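Local coordinates for putative peptide ABC-transport system periplasmic peptide-binding protein (Campylobacter jejuni, PDB 4OET), which probably acts as the periplasmic solute-binding component of an ABC transporter, perhaps for peptides, and binds a metal ion, at residues Ala205-Gly210 against Asn223-Asp228; Thr6-Val11 against Ile193-Phe198; Lys329-Glu334 against Ile358-Lys363; Trp336-Asp341 against Asp378-Gly383. All coordinates share one frame; numbering follows the deposited sequence.

Contact 1: Ala205-Gly210 against Asn223-Asp228; sequences AELKNG and NIFKND
K208, on the last turn of helix 200-208, reaches across I224 and F225 toward D228. Its CB only skirts the F225 ring. CG is the first atom to pack closely. It sits 3.6 Å from I224 CG2 and, on another side, 3.7 Å from F225 CE2. The K208 chain and the F225 side chain run past each other in opposite directions. A bend at chi2 (-61°) then carries the lysine chain on toward D228. CE arrives between two oxygens, 3.1 Å from D228 OD2 and 3.3 Å from the backbone O of I224. The second bend, at chi4, swings NZ out of line with the chain. NZ ends 3.9 Å from D228 OD2, a long salt bridge.

D228 itself is set by a type II turn that starts at F225. Its N donates to F225 O at 3.0 Å, and its OD1 takes the N-H of N230.

L207 forms the buried half of the contact. Its CD2 touches F225 CZ at 3.6 Å, and CB and CG lie along the same end of the ring. I224 CG2 rests over one face of that ring, toward the rim. F231 meets the ring edge-to-face, and V465 of strand 454-467 touches both L207 and F225. The helix stops just after K208 in a Schellman motif with G210 at the C-prime position. The chemistry is split: the apolar L207-F225 contact packs the loop against the helix end, while the long K208-D228 pair, nearer the surface, probably adds only a modest electrostatic pull.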
loop_
_atom_site.group_PDB
_atom_site.type_symbol
_atom_site.label_atom_id
_atom_site.label_comp_id
_atom_site.label_asym_id
_atom_site.label_seq_id
_atom_site.Cartn_x
_atom_site.Cartn_y
_atom_site.Cartn_z
ATOM N N ALA A 205 -8.384 12.816 -20.511
ATOM C CA ALA A 205 -9.191 13.731 -21.302
ATOM C C ALA A 205 -9.606 14.946 -20.482
ATOM O O ALA A 205 -9.515 16.084 -20.951
ATOM C CB ALA A 205 -10.417 13.022 -21.853
ATOM N N GLU A 206 -10.059 14.706 -19.256
ATOM C CA GLU A 206 -10.498 15.808 -18.405
ATOM C C GLU A 206 -9.337 16.737 -18.092
ATOM O O GLU A 206 -9.492 17.954 -18.056
ATOM C CB GLU A 206 -11.113 15.280 -17.116
ATOM C CG GLU A 206 -12.415 14.551 -17.347
ATOM C CD GLU A 206 -13.604 15.337 -16.854
ATOM O OE1 GLU A 206 -13.688 15.592 -15.634
ATOM O OE2 GLU A 206 -14.452 15.704 -17.694
ATOM N N LEU A 207 -8.164 16.147 -17.903
ATOM C CA LEU A 207 -6.945 16.903 -17.654
ATOM C C LEU A 207 -6.558 17.746 -18.856
ATOM O O LEU A 207 -6.302 18.947 -18.732
ATOM C CB LEU A 207 -5.814 15.941 -17.307
ATOM C CG LEU A 207 -4.552 16.475 -16.639
ATOM C CD1 LEU A 207 -4.889 17.272 -15.387
ATOM C CD2 LEU A 207 -3.650 15.300 -16.311
ATOM N N LYS A 208 -6.540 17.108 -20.024
ATOM C CA LYS A 208 -6.214 17.786 -21.271
ATOM C C LYS A 208 -7.153 18.929 -21.577
ATOM O O LYS A 208 -6.755 19.932 -22.171
ATOM C CB LYS A 208 -6.249 16.794 -22.435
ATOM C CG LYS A 208 -4.895 16.463 -23.023
ATOM C CD LYS A 208 -4.231 17.715 -23.585
ATOM C CE LYS A 208 -2.949 17.368 -24.325
ATOM N NZ LYS A 208 -3.187 16.948 -25.733
ATOM N N ASN A 209 -8.393 18.793 -21.131
ATOM C CA ASN A 209 -9.418 19.761 -21.480
ATOM C C ASN A 209 -9.621 20.788 -20.369
ATOM O O ASN A 209 -10.543 21.607 -20.413
ATOM C CB ASN A 209 -10.714 19.017 -21.811
ATOM C CG ASN A 209 -10.594 18.190 -23.100
ATOM O OD1 ASN A 209 -10.060 18.661 -24.108
ATOM N ND2 ASN A 209 -11.062 16.942 -23.054
ATOM N N GLY A 210 -8.729 20.748 -19.383
ATOM C CA GLY A 210 -8.738 21.707 -18.294
ATOM C C GLY A 210 -9.907 21.566 -17.346
ATOM O O GLY A 210 -10.261 22.516 -16.654
ATOM N N ASN A 223 2.121 10.041 -23.453
ATOM C CA ASN A 223 2.545 10.795 -24.627
ATOM C C ASN A 223 1.546 11.892 -24.979
ATOM O O ASN A 223 1.873 12.826 -25.707
ATOM C CB ASN A 223 2.737 9.864 -25.827
ATOM C CG ASN A 223 3.993 9.019 -25.717
ATOM O OD1 ASN A 223 4.893 9.321 -24.927
ATOM N ND2 ASN A 223 4.059 7.949 -26.509
ATOM N N ILE A 224 0.334 11.780 -24.447
ATOM C CA ILE A 224 -0.664 12.831 -24.590
ATOM C C ILE A 224 -0.174 14.120 -23.938
ATOM O O ILE A 224 -0.395 15.210 -24.462
ATOM C CB ILE A 224 -2.017 12.401 -23.955
ATOM C CG1 ILE A 224 -2.634 11.230 -24.734
ATOM C CG2 ILE A 224 -2.980 13.566 -23.859
ATOM C CD1 ILE A 224 -3.740 10.499 -23.989
ATOM N N PHE A 225 0.520 13.988 -22.809
ATOM C CA PHE A 225 0.961 15.159 -22.058
ATOM C C PHE A 225 2.447 15.440 -22.216
ATOM O O PHE A 225 2.926 16.531 -21.905
ATOM C CB PHE A 225 0.639 14.952 -20.584
ATOM C CG PHE A 225 -0.822 14.835 -20.311
ATOM C CD1 PHE A 225 -1.415 13.584 -20.218
ATOM C CD2 PHE A 225 -1.612 15.966 -20.189
ATOM C CE1 PHE A 225 -2.771 13.456 -19.977
ATOM C CE2 PHE A 225 -2.965 15.851 -19.950
ATOM C CZ PHE A 225 -3.549 14.586 -19.843
ATOM N N LYS A 226 3.168 14.456 -22.732
ATOM C CA LYS A 226 4.594 14.599 -22.962
ATOM C C LYS A 226 4.739 15.631 -24.069
ATOM O O LYS A 226 3.951 15.647 -25.021
ATOM C CB LYS A 226 5.243 13.252 -23.290
ATOM C CG LYS A 226 6.764 13.261 -23.302
ATOM C CD LYS A 226 7.303 11.890 -23.690
ATOM C CE LYS A 226 6.834 10.835 -22.679
ATOM N NZ LYS A 226 7.467 9.495 -22.872
ATOM N N ASN A 227 5.701 16.527 -23.895
ATOM C CA ASN A 227 5.946 17.633 -24.818
ATOM C C ASN A 227 4.755 18.594 -24.896
ATOM O O ASN A 227 4.647 19.373 -25.843
ATOM C CB ASN A 227 6.266 17.107 -26.231
ATOM C CG ASN A 227 7.607 16.386 -26.310
ATOM O OD1 ASN A 227 8.490 16.592 -25.477
ATOM N ND2 ASN A 227 7.759 15.530 -27.319
ATOM N N ASP A 228 3.868 18.545 -23.904
ATOM C CA ASP A 228 2.834 19.569 -23.775
ATOM C C ASP A 228 3.248 20.490 -22.634
ATOM O O ASP A 228 3.188 20.105 -21.462
ATOM C CB ASP A 228 1.448 18.961 -23.531
ATOM C CG ASP A 228 0.321 19.981 -23.699
ATOM O OD1 ASP A 228 0.554 21.195 -23.515
ATOM O OD2 ASP A 228 -0.810 19.570 -24.028
#

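Contact 2: Thr6-Val11 against Ile193-Phe198; sequences TLIIAV and IIKHIF
I8 and I193, bridge partners in the parallel pair of strands, lie side by side and point the same way. I8 CG1 is 3.9 Å from I193 CD1. The same methyl of I193 also meets CG2 of T6, which comes in at a slant. T6 OG1 faces elsewhere and bonds to R191.

The opposite face of the pair carries I9, V11, I194 and H196. Here V11 and I194 meet at about a right angle, with V11 CG2 3.6 Å from I194 CG2. That V11 methyl lies between its own backbone N and carbonyl carbon (chi1 of the residue -59°), which brings it over the isoleucine. The other branch of I194 folds back toward I9, and its CD1 reaches I9 CB at 3.7 Å.

On the I8 side, A10 is small enough to let I197 CD1 settle against its CB. The K195 chain is extended and leads away from the pair to a salt bridge with E206.

Five backbone bonds join the strands. I193 N gives to L7 O at 2.8 Å, and I9 N returns the bond to I193 O at 2.9 Å. K195 N, V11 N and I197 N continue the ladder through I9 O, K195 O and V11 O. All five are nearly straight at the hydrogen.

I194 lies about 10 Å from N31, side chain to side chain; N31 binds magnesium in a structure of this protein. Strand 6-11 thus pairs in parallel with strand 191-196, some 180 residues later, within the mixed sheet 6-11, 191-196, 173-178, 163-169 of this solute-binding fold.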
loop_
_atom_site.group_PDB
_atom_site.type_symbol
_atom_site.label_atom_id
_atom_site.label_comp_id
_atom_site.label_asym_id
_atom_site.label_seq_id
_atom_site.Cartn_x
_atom_site.Cartn_y
_atom_site.Cartn_z
ATOM N N THR A 6 -9.301 27.557 -6.725
ATOM C CA THR A 6 -9.860 26.221 -6.751
ATOM C C THR A 6 -8.859 25.218 -7.294
ATOM O O THR A 6 -8.178 25.457 -8.290
ATOM C CB THR A 6 -11.144 26.170 -7.593
ATOM O OG1 THR A 6 -12.128 27.027 -7.002
ATOM C CG2 THR A 6 -11.702 24.759 -7.642
ATOM N N LEU A 7 -8.806 24.075 -6.629
ATOM C CA LEU A 7 -7.910 22.994 -6.979
ATOM C C LEU A 7 -8.763 21.765 -7.271
ATOM O O LEU A 7 -9.514 21.323 -6.403
ATOM C CB LEU A 7 -6.938 22.735 -5.829
ATOM C CG LEU A 7 -5.637 21.962 -6.017
ATOM C CD1 LEU A 7 -5.047 22.270 -7.363
ATOM C CD2 LEU A 7 -4.658 22.318 -4.900
ATOM N N ILE A 8 -8.687 21.231 -8.485
ATOM C CA ILE A 8 -9.463 20.033 -8.797
ATOM C C ILE A 8 -8.557 18.848 -9.136
ATOM O O ILE A 8 -7.774 18.887 -10.092
ATOM C CB ILE A 8 -10.456 20.253 -9.960
ATOM C CG1 ILE A 8 -11.410 21.412 -9.662
ATOM C CG2 ILE A 8 -11.270 18.994 -10.204
ATOM C CD1 ILE A 8 -12.229 21.833 -10.864
ATOM N N ILE A 9 -8.675 17.799 -8.329
ATOM C CA ILE A 9 -7.836 16.616 -8.440
ATOM C C ILE A 9 -8.697 15.385 -8.656
ATOM O O ILE A 9 -9.679 15.173 -7.944
ATOM C CB ILE A 9 -6.979 16.409 -7.180
ATOM C CG1 ILE A 9 -6.157 17.670 -6.885
ATOM C CG2 ILE A 9 -6.073 15.185 -7.342
ATOM C CD1 ILE A 9 -5.367 17.593 -5.607
ATOM N N ALA A 10 -8.349 14.596 -9.668
ATOM C CA ALA A 10 -9.056 13.352 -9.939
ATOM C C ALA A 10 -8.427 12.204 -9.170
ATOM O O ALA A 10 -7.199 12.093 -9.106
ATOM C CB ALA A 10 -9.053 13.049 -11.432
ATOM N N VAL A 11 -9.263 11.347 -8.588
ATOM C CA VAL A 11 -8.774 10.090 -8.018
ATOM C C VAL A 11 -9.563 8.925 -8.612
ATOM O O VAL A 11 -10.703 9.098 -9.055
ATOM C CB VAL A 11 -8.895 10.059 -6.478
ATOM C CG1 VAL A 11 -8.102 11.202 -5.851
ATOM C CG2 VAL A 11 -10.349 10.118 -6.056
ATOM N N ILE A 193 -11.548 20.321 -4.811
ATOM C CA ILE A 193 -12.502 19.322 -5.277
ATOM C C ILE A 193 -11.773 18.028 -5.607
ATOM O O ILE A 193 -10.805 18.037 -6.366
ATOM C CB ILE A 193 -13.279 19.799 -6.516
ATOM C CG1 ILE A 193 -14.276 20.896 -6.126
ATOM C CG2 ILE A 193 -14.028 18.642 -7.157
ATOM C CD1 ILE A 193 -14.382 22.017 -7.142
ATOM N N ILE A 194 -12.214 16.923 -5.014
ATOM C CA ILE A 194 -11.672 15.614 -5.373
ATOM C C ILE A 194 -12.693 14.915 -6.247
ATOM O O ILE A 194 -13.783 14.567 -5.800
ATOM C CB ILE A 194 -11.340 14.750 -4.146
ATOM C CG1 ILE A 194 -10.175 15.376 -3.375
ATOM C CG2 ILE A 194 -10.992 13.335 -4.572
ATOM C CD1 ILE A 194 -8.902 15.475 -4.181
ATOM N N LYS A 195 -12.337 14.750 -7.512
ATOM C CA LYS A 195 -13.240 14.200 -8.505
ATOM C C LYS A 195 -12.995 12.699 -8.674
ATOM O O LYS A 195 -11.854 12.260 -8.825
ATOM C CB LYS A 195 -13.045 14.944 -9.829
ATOM C CG LYS A 195 -14.210 14.897 -10.787
ATOM C CD LYS A 195 -14.023 15.956 -11.864
ATOM C CE LYS A 195 -15.171 15.983 -12.859
ATOM N NZ LYS A 195 -15.002 17.109 -13.827
ATOM N N HIS A 196 -14.061 11.910 -8.629
ATOM C CA HIS A 196 -13.916 10.480 -8.847
ATOM C C HIS A 196 -13.899 10.167 -10.336
ATOM O O HIS A 196 -14.914 10.314 -11.019
ATOM C CB HIS A 196 -15.037 9.683 -8.175
ATOM C CG HIS A 196 -15.026 8.229 -8.537
ATOM N ND1 HIS A 196 -16.137 7.574 -9.024
ATOM C CD2 HIS A 196 -14.028 7.313 -8.513
ATOM C CE1 HIS A 196 -15.828 6.312 -9.268
ATOM N NE2 HIS A 196 -14.554 6.128 -8.970
ATOM N N ILE A 197 -12.745 9.744 -10.843
ATOM C CA ILE A 197 -12.662 9.321 -12.236
ATOM C C ILE A 197 -11.913 8.005 -12.306
ATOM O O ILE A 197 -10.694 7.967 -12.142
ATOM C CB ILE A 197 -11.960 10.374 -13.140
ATOM C CG1 ILE A 197 -12.646 11.740 -13.029
ATOM C CG2 ILE A 197 -11.971 9.921 -14.601
ATOM C CD1 ILE A 197 -12.099 12.788 -13.993
ATOM N N PHE A 198 -12.640 6.918 -12.530
ATOM C CA PHE A 198 -11.993 5.615 -12.553
ATOM C C PHE A 198 -11.295 5.316 -13.867
ATOM O O PHE A 198 -10.232 4.697 -13.874
ATOM C CB PHE A 198 -12.976 4.490 -12.248
ATOM C CG PHE A 198 -12.300 3.159 -12.069
ATOM C CD1 PHE A 198 -12.312 2.216 -13.093
ATOM C CD2 PHE A 198 -11.609 2.867 -10.896
ATOM C CE1 PHE A 198 -11.674 0.991 -12.940
ATOM C CE2 PHE A 198 -10.965 1.643 -10.735
ATOM C CZ PHE A 198 -10.997 0.704 -11.759
#

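Contact 3: Lys329-Glu334 against Ile358-Lys363; sequences KILEFE and IGVVSK
The F333 ring leans on V360: its CE2 meets V360 CG1 at 3.6 Å, with the methyl approaching obliquely. L262 of helix 256-264 packs on both residues. The other flat groups here are carboxylates. The E332 chain crosses V361 obliquely, and V361 CG1 touches the glutamate at CG and CD. The carboxylate of E334 reaches toward K363. The contact joins the two parallel strands of a beta-alpha-beta unit, made of strand 329-338, helix 342-357 and strand 361-367.

F333 holds its ring with CG between the backbone N and the carbonyl carbon (chi1 56°). This tucks the ring toward V360 on the side of the sheet that also bears S362. L331 adds to that buried side, its CG lying 4.1 Å from V360 CG1. Several helices close over it: L331 touches V258 and L311, and V360 touches L311 and F355. The side with E332, V361, E334 and K363 is more polar and more open to solvent.

Three backbone bonds set the register. V361 N donates to L331 O at 3.2 Å. F333 N then donates to V361 O at 3.3 Å, and K363 N to F333 O at 3.1 Å. The last two donors are tilted from the carbonyl plane by just over 20°. E332 CA also lies 3.1 Å from V361 O, in a CA-H...O contact. G359, with its positive phi, ends helix 342-357 in a Schellman motif just before strand 361-367.

E334 and K363 run side by side in the same direction. OE1 of E334 is taken by W336 NE1, while OE2 makes a long salt bridge of 3.9 Å to K363 NZ.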
loop_
_atom_site.group_PDB
_atom_site.type_symbol
_atom_site.label_atom_id
_atom_site.label_comp_id
_atom_site.label_asym_id
_atom_site.label_seq_id
_atom_site.Cartn_x
_atom_site.Cartn_y
_atom_site.Cartn_z
ATOM N N LYS A 329 2.763 -36.948 -15.592
ATOM C CA LYS A 329 2.069 -35.731 -15.176
ATOM C C LYS A 329 2.701 -34.517 -15.845
ATOM O O LYS A 329 3.888 -34.242 -15.661
ATOM C CB LYS A 329 2.108 -35.563 -13.649
ATOM C CG LYS A 329 1.552 -36.746 -12.844
ATOM C CD LYS A 329 1.969 -36.673 -11.362
ATOM C CE LYS A 329 3.490 -36.688 -11.195
ATOM N NZ LYS A 329 3.944 -36.713 -9.772
ATOM N N ILE A 330 1.904 -33.784 -16.614
ATOM C CA ILE A 330 2.365 -32.540 -17.220
ATOM C C ILE A 330 2.426 -31.410 -16.180
ATOM O O ILE A 330 1.503 -31.243 -15.379
ATOM C CB ILE A 330 1.439 -32.121 -18.390
ATOM C CG1 ILE A 330 1.789 -32.895 -19.657
ATOM C CG2 ILE A 330 1.507 -30.620 -18.657
ATOM C CD1 ILE A 330 1.143 -34.257 -19.738
ATOM N N LEU A 331 3.515 -30.644 -16.193
ATOM C CA LEU A 331 3.680 -29.527 -15.266
ATOM C C LEU A 331 2.769 -28.389 -15.713
ATOM O O LEU A 331 3.092 -27.620 -16.618
ATOM C CB LEU A 331 5.158 -29.101 -15.189
ATOM C CG LEU A 331 5.674 -27.835 -14.483
ATOM C CD1 LEU A 331 4.870 -27.404 -13.280
ATOM C CD2 LEU A 331 7.146 -28.001 -14.114
ATOM N N GLU A 332 1.617 -28.300 -15.056
ATOM C CA GLU A 332 0.542 -27.423 -15.491
ATOM C C GLU A 332 -0.193 -26.823 -14.303
ATOM O O GLU A 332 -0.432 -27.509 -13.306
ATOM C CB GLU A 332 -0.433 -28.206 -16.373
ATOM C CG GLU A 332 -1.671 -27.446 -16.795
ATOM C CD GLU A 332 -2.579 -28.295 -17.660
ATOM O OE1 GLU A 332 -3.593 -27.760 -18.166
ATOM O OE2 GLU A 332 -2.271 -29.501 -17.831
ATOM N N PHE A 333 -0.535 -25.539 -14.407
ATOM C CA PHE A 333 -1.272 -24.865 -13.340
ATOM C C PHE A 333 -1.977 -23.598 -13.825
ATOM O O PHE A 333 -1.680 -23.084 -14.906
ATOM C CB PHE A 333 -0.336 -24.543 -12.178
ATOM C CG PHE A 333 0.861 -23.734 -12.571
ATOM C CD1 PHE A 333 0.805 -22.347 -12.572
ATOM C CD2 PHE A 333 2.046 -24.356 -12.937
ATOM C CE1 PHE A 333 1.905 -21.598 -12.934
ATOM C CE2 PHE A 333 3.152 -23.606 -13.297
ATOM C CZ PHE A 333 3.080 -22.229 -13.297
ATOM N N GLU A 334 -2.930 -23.115 -13.033
ATOM C CA GLU A 334 -3.675 -21.913 -13.387
ATOM C C GLU A 334 -3.030 -20.637 -12.850
ATOM O O GLU A 334 -2.474 -20.624 -11.753
ATOM C CB GLU A 334 -5.116 -22.026 -12.880
ATOM C CG GLU A 334 -5.931 -23.101 -13.607
ATOM C CD GLU A 334 -7.334 -23.275 -13.044
ATOM O OE1 GLU A 334 -7.615 -22.754 -11.937
ATOM O OE2 GLU A 334 -8.164 -23.921 -13.723
ATOM N N ILE A 358 9.477 -22.357 -21.943
ATOM C CA ILE A 358 10.292 -23.369 -21.292
ATOM C C ILE A 358 9.508 -24.649 -21.021
ATOM O O ILE A 358 9.903 -25.461 -20.184
ATOM C CB ILE A 358 10.883 -22.847 -19.966
ATOM C CG1 ILE A 358 9.769 -22.488 -18.977
ATOM C CG2 ILE A 358 11.796 -21.660 -20.228
ATOM C CD1 ILE A 358 10.123 -22.807 -17.531
ATOM N N GLY A 359 8.398 -24.828 -21.729
ATOM C CA GLY A 359 7.660 -26.072 -21.641
ATOM C C GLY A 359 6.746 -26.218 -20.434
ATOM O O GLY A 359 6.424 -27.340 -20.034
ATOM N N VAL A 360 6.337 -25.104 -19.838
ATOM C CA VAL A 360 5.382 -25.167 -18.735
ATOM C C VAL A 360 4.024 -24.681 -19.208
ATOM O O VAL A 360 3.898 -23.573 -19.732
ATOM C CB VAL A 360 5.842 -24.330 -17.518
ATOM C CG1 VAL A 360 4.788 -24.348 -16.426
ATOM C CG2 VAL A 360 7.171 -24.847 -16.989
ATOM N N VAL A 361 3.002 -25.499 -18.982
ATOM C CA VAL A 361 1.664 -25.204 -19.478
ATOM C C VAL A 361 0.921 -24.464 -18.375
ATOM O O VAL A 361 0.994 -24.847 -17.208
ATOM C CB VAL A 361 0.899 -26.494 -19.890
ATOM C CG1 VAL A 361 -0.546 -26.181 -20.283
ATOM C CG2 VAL A 361 1.622 -27.209 -21.035
ATOM N N SER A 362 0.238 -23.383 -18.734
ATOM C CA SER A 362 -0.473 -22.577 -17.747
ATOM C C SER A 362 -1.738 -22.041 -18.369
ATOM O O SER A 362 -1.805 -21.833 -19.581
ATOM C CB SER A 362 0.385 -21.417 -17.237
ATOM O OG SER A 362 0.818 -20.597 -18.308
ATOM N N LYS A 363 -2.741 -21.814 -17.538
ATOM C CA LYS A 363 -4.016 -21.347 -18.040
ATOM C C LYS A 363 -4.336 -20.030 -17.335
ATOM O O LYS A 363 -4.343 -19.970 -16.108
ATOM C CB LYS A 363 -5.073 -22.444 -17.816
ATOM C CG LYS A 363 -6.537 -22.120 -18.085
ATOM C CD LYS A 363 -7.367 -23.413 -17.895
ATOM C CE LYS A 363 -8.824 -23.280 -18.336
ATOM N NZ LYS A 363 -9.750 -23.065 -17.187
#

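Contact 4: Trp336-Asp341 against Asp378-Gly383; sequences WAMSND and DSFLIG
W336 and F380 pair in the tight part of this contact. W336 O receives L381 N at 2.8 Å, almost straight at the hydrogen (170°). The same oxygen lies 3.2 Å from CD2 of the F380 ring. W336 N donates to S379 O at 2.9 Å, from 39° above the carbonyl plane. W336 CB lies 3.5 Å from S379 O, and the indole starts obliquely beside that oxygen.

M338 packs against the far end of the F380 ring. Its CG lies in plane at the ring edge, and CE touches CZ at 3.9 Å. Bends at chi2 and chi3 curl the chain round this end. SD also sits at the edge, 5.2 Å from the ring centroid, in a Met-aromatic contact. Y374 stacks on the same ring.

Past A337 the strands splay. A water bridges them here, accepting from M338 N at 2.8 Å and donating to L381 O. S339 and N340 turn out to solvent, and a glycerol, probably from the crystallisation liquor, lies about 4 Å from the M338 side chain. The turn from M338 to D341 then leads to D341, the N-cap of helix 342-357. Strand 329-338 pairs here in parallel with strand 379-384, inside the large mixed sheet of this solute-binding fold.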
loop_
_atom_site.group_PDB
_atom_site.type_symbol
_atom_site.label_atom_id
_atom_site.label_comp_id
_atom_site.label_asym_id
_atom_site.label_seq_id
_atom_site.Cartn_x
_atom_site.Cartn_y
_atom_site.Cartn_z
ATOM N N TRP A 336 -4.290 -16.937 -11.954
ATOM C CA TRP A 336 -5.496 -16.136 -11.780
ATOM C C TRP A 336 -5.193 -14.655 -11.609
ATOM O O TRP A 336 -4.217 -14.266 -10.957
ATOM C CB TRP A 336 -6.306 -16.625 -10.585
ATOM C CG TRP A 336 -7.002 -17.931 -10.802
ATOM C CD1 TRP A 336 -6.422 -19.130 -11.053
ATOM C CD2 TRP A 336 -8.417 -18.167 -10.757
ATOM N NE1 TRP A 336 -7.385 -20.103 -11.175
ATOM C CE2 TRP A 336 -8.618 -19.537 -10.994
ATOM C CE3 TRP A 336 -9.528 -17.350 -10.532
ATOM C CZ2 TRP A 336 -9.892 -20.116 -11.019
ATOM C CZ3 TRP A 336 -10.790 -17.922 -10.562
ATOM C CH2 TRP A 336 -10.963 -19.292 -10.801
ATOM N N ALA A 337 -6.037 -13.838 -12.229
ATOM C CA ALA A 337 -5.945 -12.397 -12.111
ATOM C C ALA A 337 -7.339 -11.781 -12.008
ATOM O O ALA A 337 -8.310 -12.308 -12.564
ATOM C CB ALA A 337 -5.195 -11.825 -13.299
ATOM N N MET A 338 -7.433 -10.664 -11.293
ATOM C CA MET A 338 -8.663 -9.888 -11.244
ATOM C C MET A 338 -8.934 -9.285 -12.616
ATOM O O MET A 338 -8.069 -8.629 -13.193
ATOM C CB MET A 338 -8.573 -8.785 -10.183
ATOM C CG MET A 338 -8.202 -9.266 -8.775
ATOM S SD MET A 338 -9.404 -10.413 -8.056
ATOM C CE MET A 338 -9.234 -10.002 -6.316
ATOM N N SER A 339 -10.131 -9.518 -13.141
ATOM C CA SER A 339 -10.468 -9.089 -14.495
ATOM C C SER A 339 -10.569 -7.570 -14.617
ATOM O O SER A 339 -10.492 -7.025 -15.713
ATOM C CB SER A 339 -11.786 -9.733 -14.937
ATOM O OG SER A 339 -12.880 -9.176 -14.229
ATOM N N ASN A 340 -10.753 -6.884 -13.497
ATOM C CA ASN A 340 -10.852 -5.433 -13.538
ATOM C C ASN A 340 -9.489 -4.760 -13.391
ATOM O O ASN A 340 -9.398 -3.532 -13.362
ATOM C CB ASN A 340 -11.803 -4.920 -12.455
ATOM C CG ASN A 340 -11.518 -5.520 -11.097
ATOM O OD1 ASN A 340 -11.524 -6.742 -10.923
ATOM N ND2 ASN A 340 -11.240 -4.659 -10.126
ATOM N N ASP A 341 -8.432 -5.561 -13.303
ATOM C CA ASP A 341 -7.086 -5.016 -13.187
ATOM C C ASP A 341 -6.292 -5.352 -14.445
ATOM O O ASP A 341 -5.638 -6.397 -14.522
ATOM C CB ASP A 341 -6.387 -5.562 -11.939
ATOM C CG ASP A 341 -5.177 -4.740 -11.540
ATOM O OD1 ASP A 341 -4.929 -4.613 -10.323
ATOM O OD2 ASP A 341 -4.453 -4.246 -12.435
ATOM N N ASP A 378 -4.214 -21.908 -7.900
ATOM C CA ASP A 378 -2.828 -22.367 -8.000
ATOM C C ASP A 378 -1.853 -21.208 -7.864
ATOM O O ASP A 378 -0.844 -21.299 -7.164
ATOM C CB ASP A 378 -2.591 -23.085 -9.327
ATOM C CG ASP A 378 -3.392 -24.364 -9.452
ATOM O OD1 ASP A 378 -3.704 -24.980 -8.405
ATOM O OD2 ASP A 378 -3.712 -24.751 -10.599
ATOM N N SER A 379 -2.156 -20.112 -8.542
ATOM C CA SER A 379 -1.301 -18.930 -8.482
ATOM C C SER A 379 -2.145 -17.697 -8.751
ATOM O O SER A 379 -3.209 -17.788 -9.360
ATOM C CB SER A 379 -0.134 -19.034 -9.474
ATOM O OG SER A 379 -0.599 -19.033 -10.808
ATOM N N PHE A 380 -1.673 -16.549 -8.285
ATOM C CA PHE A 380 -2.470 -15.337 -8.335
ATOM C C PHE A 380 -1.616 -14.109 -8.547
ATOM O O PHE A 380 -0.632 -13.898 -7.839
ATOM C CB PHE A 380 -3.278 -15.195 -7.046
ATOM C CG PHE A 380 -4.128 -13.962 -6.992
ATOM C CD1 PHE A 380 -3.959 -13.043 -5.967
ATOM C CD2 PHE A 380 -5.085 -13.711 -7.968
ATOM C CE1 PHE A 380 -4.741 -11.895 -5.904
ATOM C CE2 PHE A 380 -5.867 -12.565 -7.917
ATOM C CZ PHE A 380 -5.696 -11.656 -6.881
ATOM N N LEU A 381 -2.012 -13.291 -9.514
ATOM C CA LEU A 381 -1.315 -12.046 -9.771
ATOM C C LEU A 381 -1.708 -11.028 -8.698
ATOM O O LEU A 381 -2.836 -10.529 -8.669
ATOM C CB LEU A 381 -1.630 -11.541 -11.181
ATOM C CG LEU A 381 -0.420 -10.985 -11.934
ATOM C CD1 LEU A 381 0.266 -9.882 -11.129
ATOM C CD2 LEU A 381 0.553 -12.086 -12.256
ATOM N N ILE A 382 -0.768 -10.729 -7.811
ATOM C CA ILE A 382 -1.105 -9.996 -6.602
ATOM C C ILE A 382 -0.269 -8.722 -6.474
ATOM O O ILE A 382 0.790 -8.586 -7.094
ATOM C CB ILE A 382 -0.921 -10.892 -5.347
ATOM C CG1 ILE A 382 -1.761 -10.360 -4.177
ATOM C CG2 ILE A 382 0.561 -11.040 -4.992
ATOM C CD1 ILE A 382 -1.787 -11.264 -2.964
ATOM N N GLY A 383 -0.782 -7.770 -5.699
ATOM C CA GLY A 383 -0.081 -6.528 -5.435
ATOM C C GLY A 383 0.162 -6.314 -3.951
ATOM O O GLY A 383 -0.727 -6.552 -3.126
HETATM O O HOH W 1 -4.903 -10.109 -10.167
#

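In the fold
Contact 2 comes first along the chain and closes before contact 1 opens. Strand 191-196 leads into helix 200-208, so the two are neighbours, with centres about 15 Å apart. The E206-K195 salt bridge ties them. Contacts 3 and 4 follow and interleave, because their segments alternate along the chain; both use strand 329-338. Their centres are about 17 Å apart in one mixed sheet, with strand 361-367 on one side of strand 329-338 and strand 379-384 on the other. E334 bonds to D378 and S379 between them. Contacts 2 and 3 are about 44 Å apart, centre to centre, yet the nearest atoms of contacts 2 and 4 are about 5 Å apart, so the two groups approach each other.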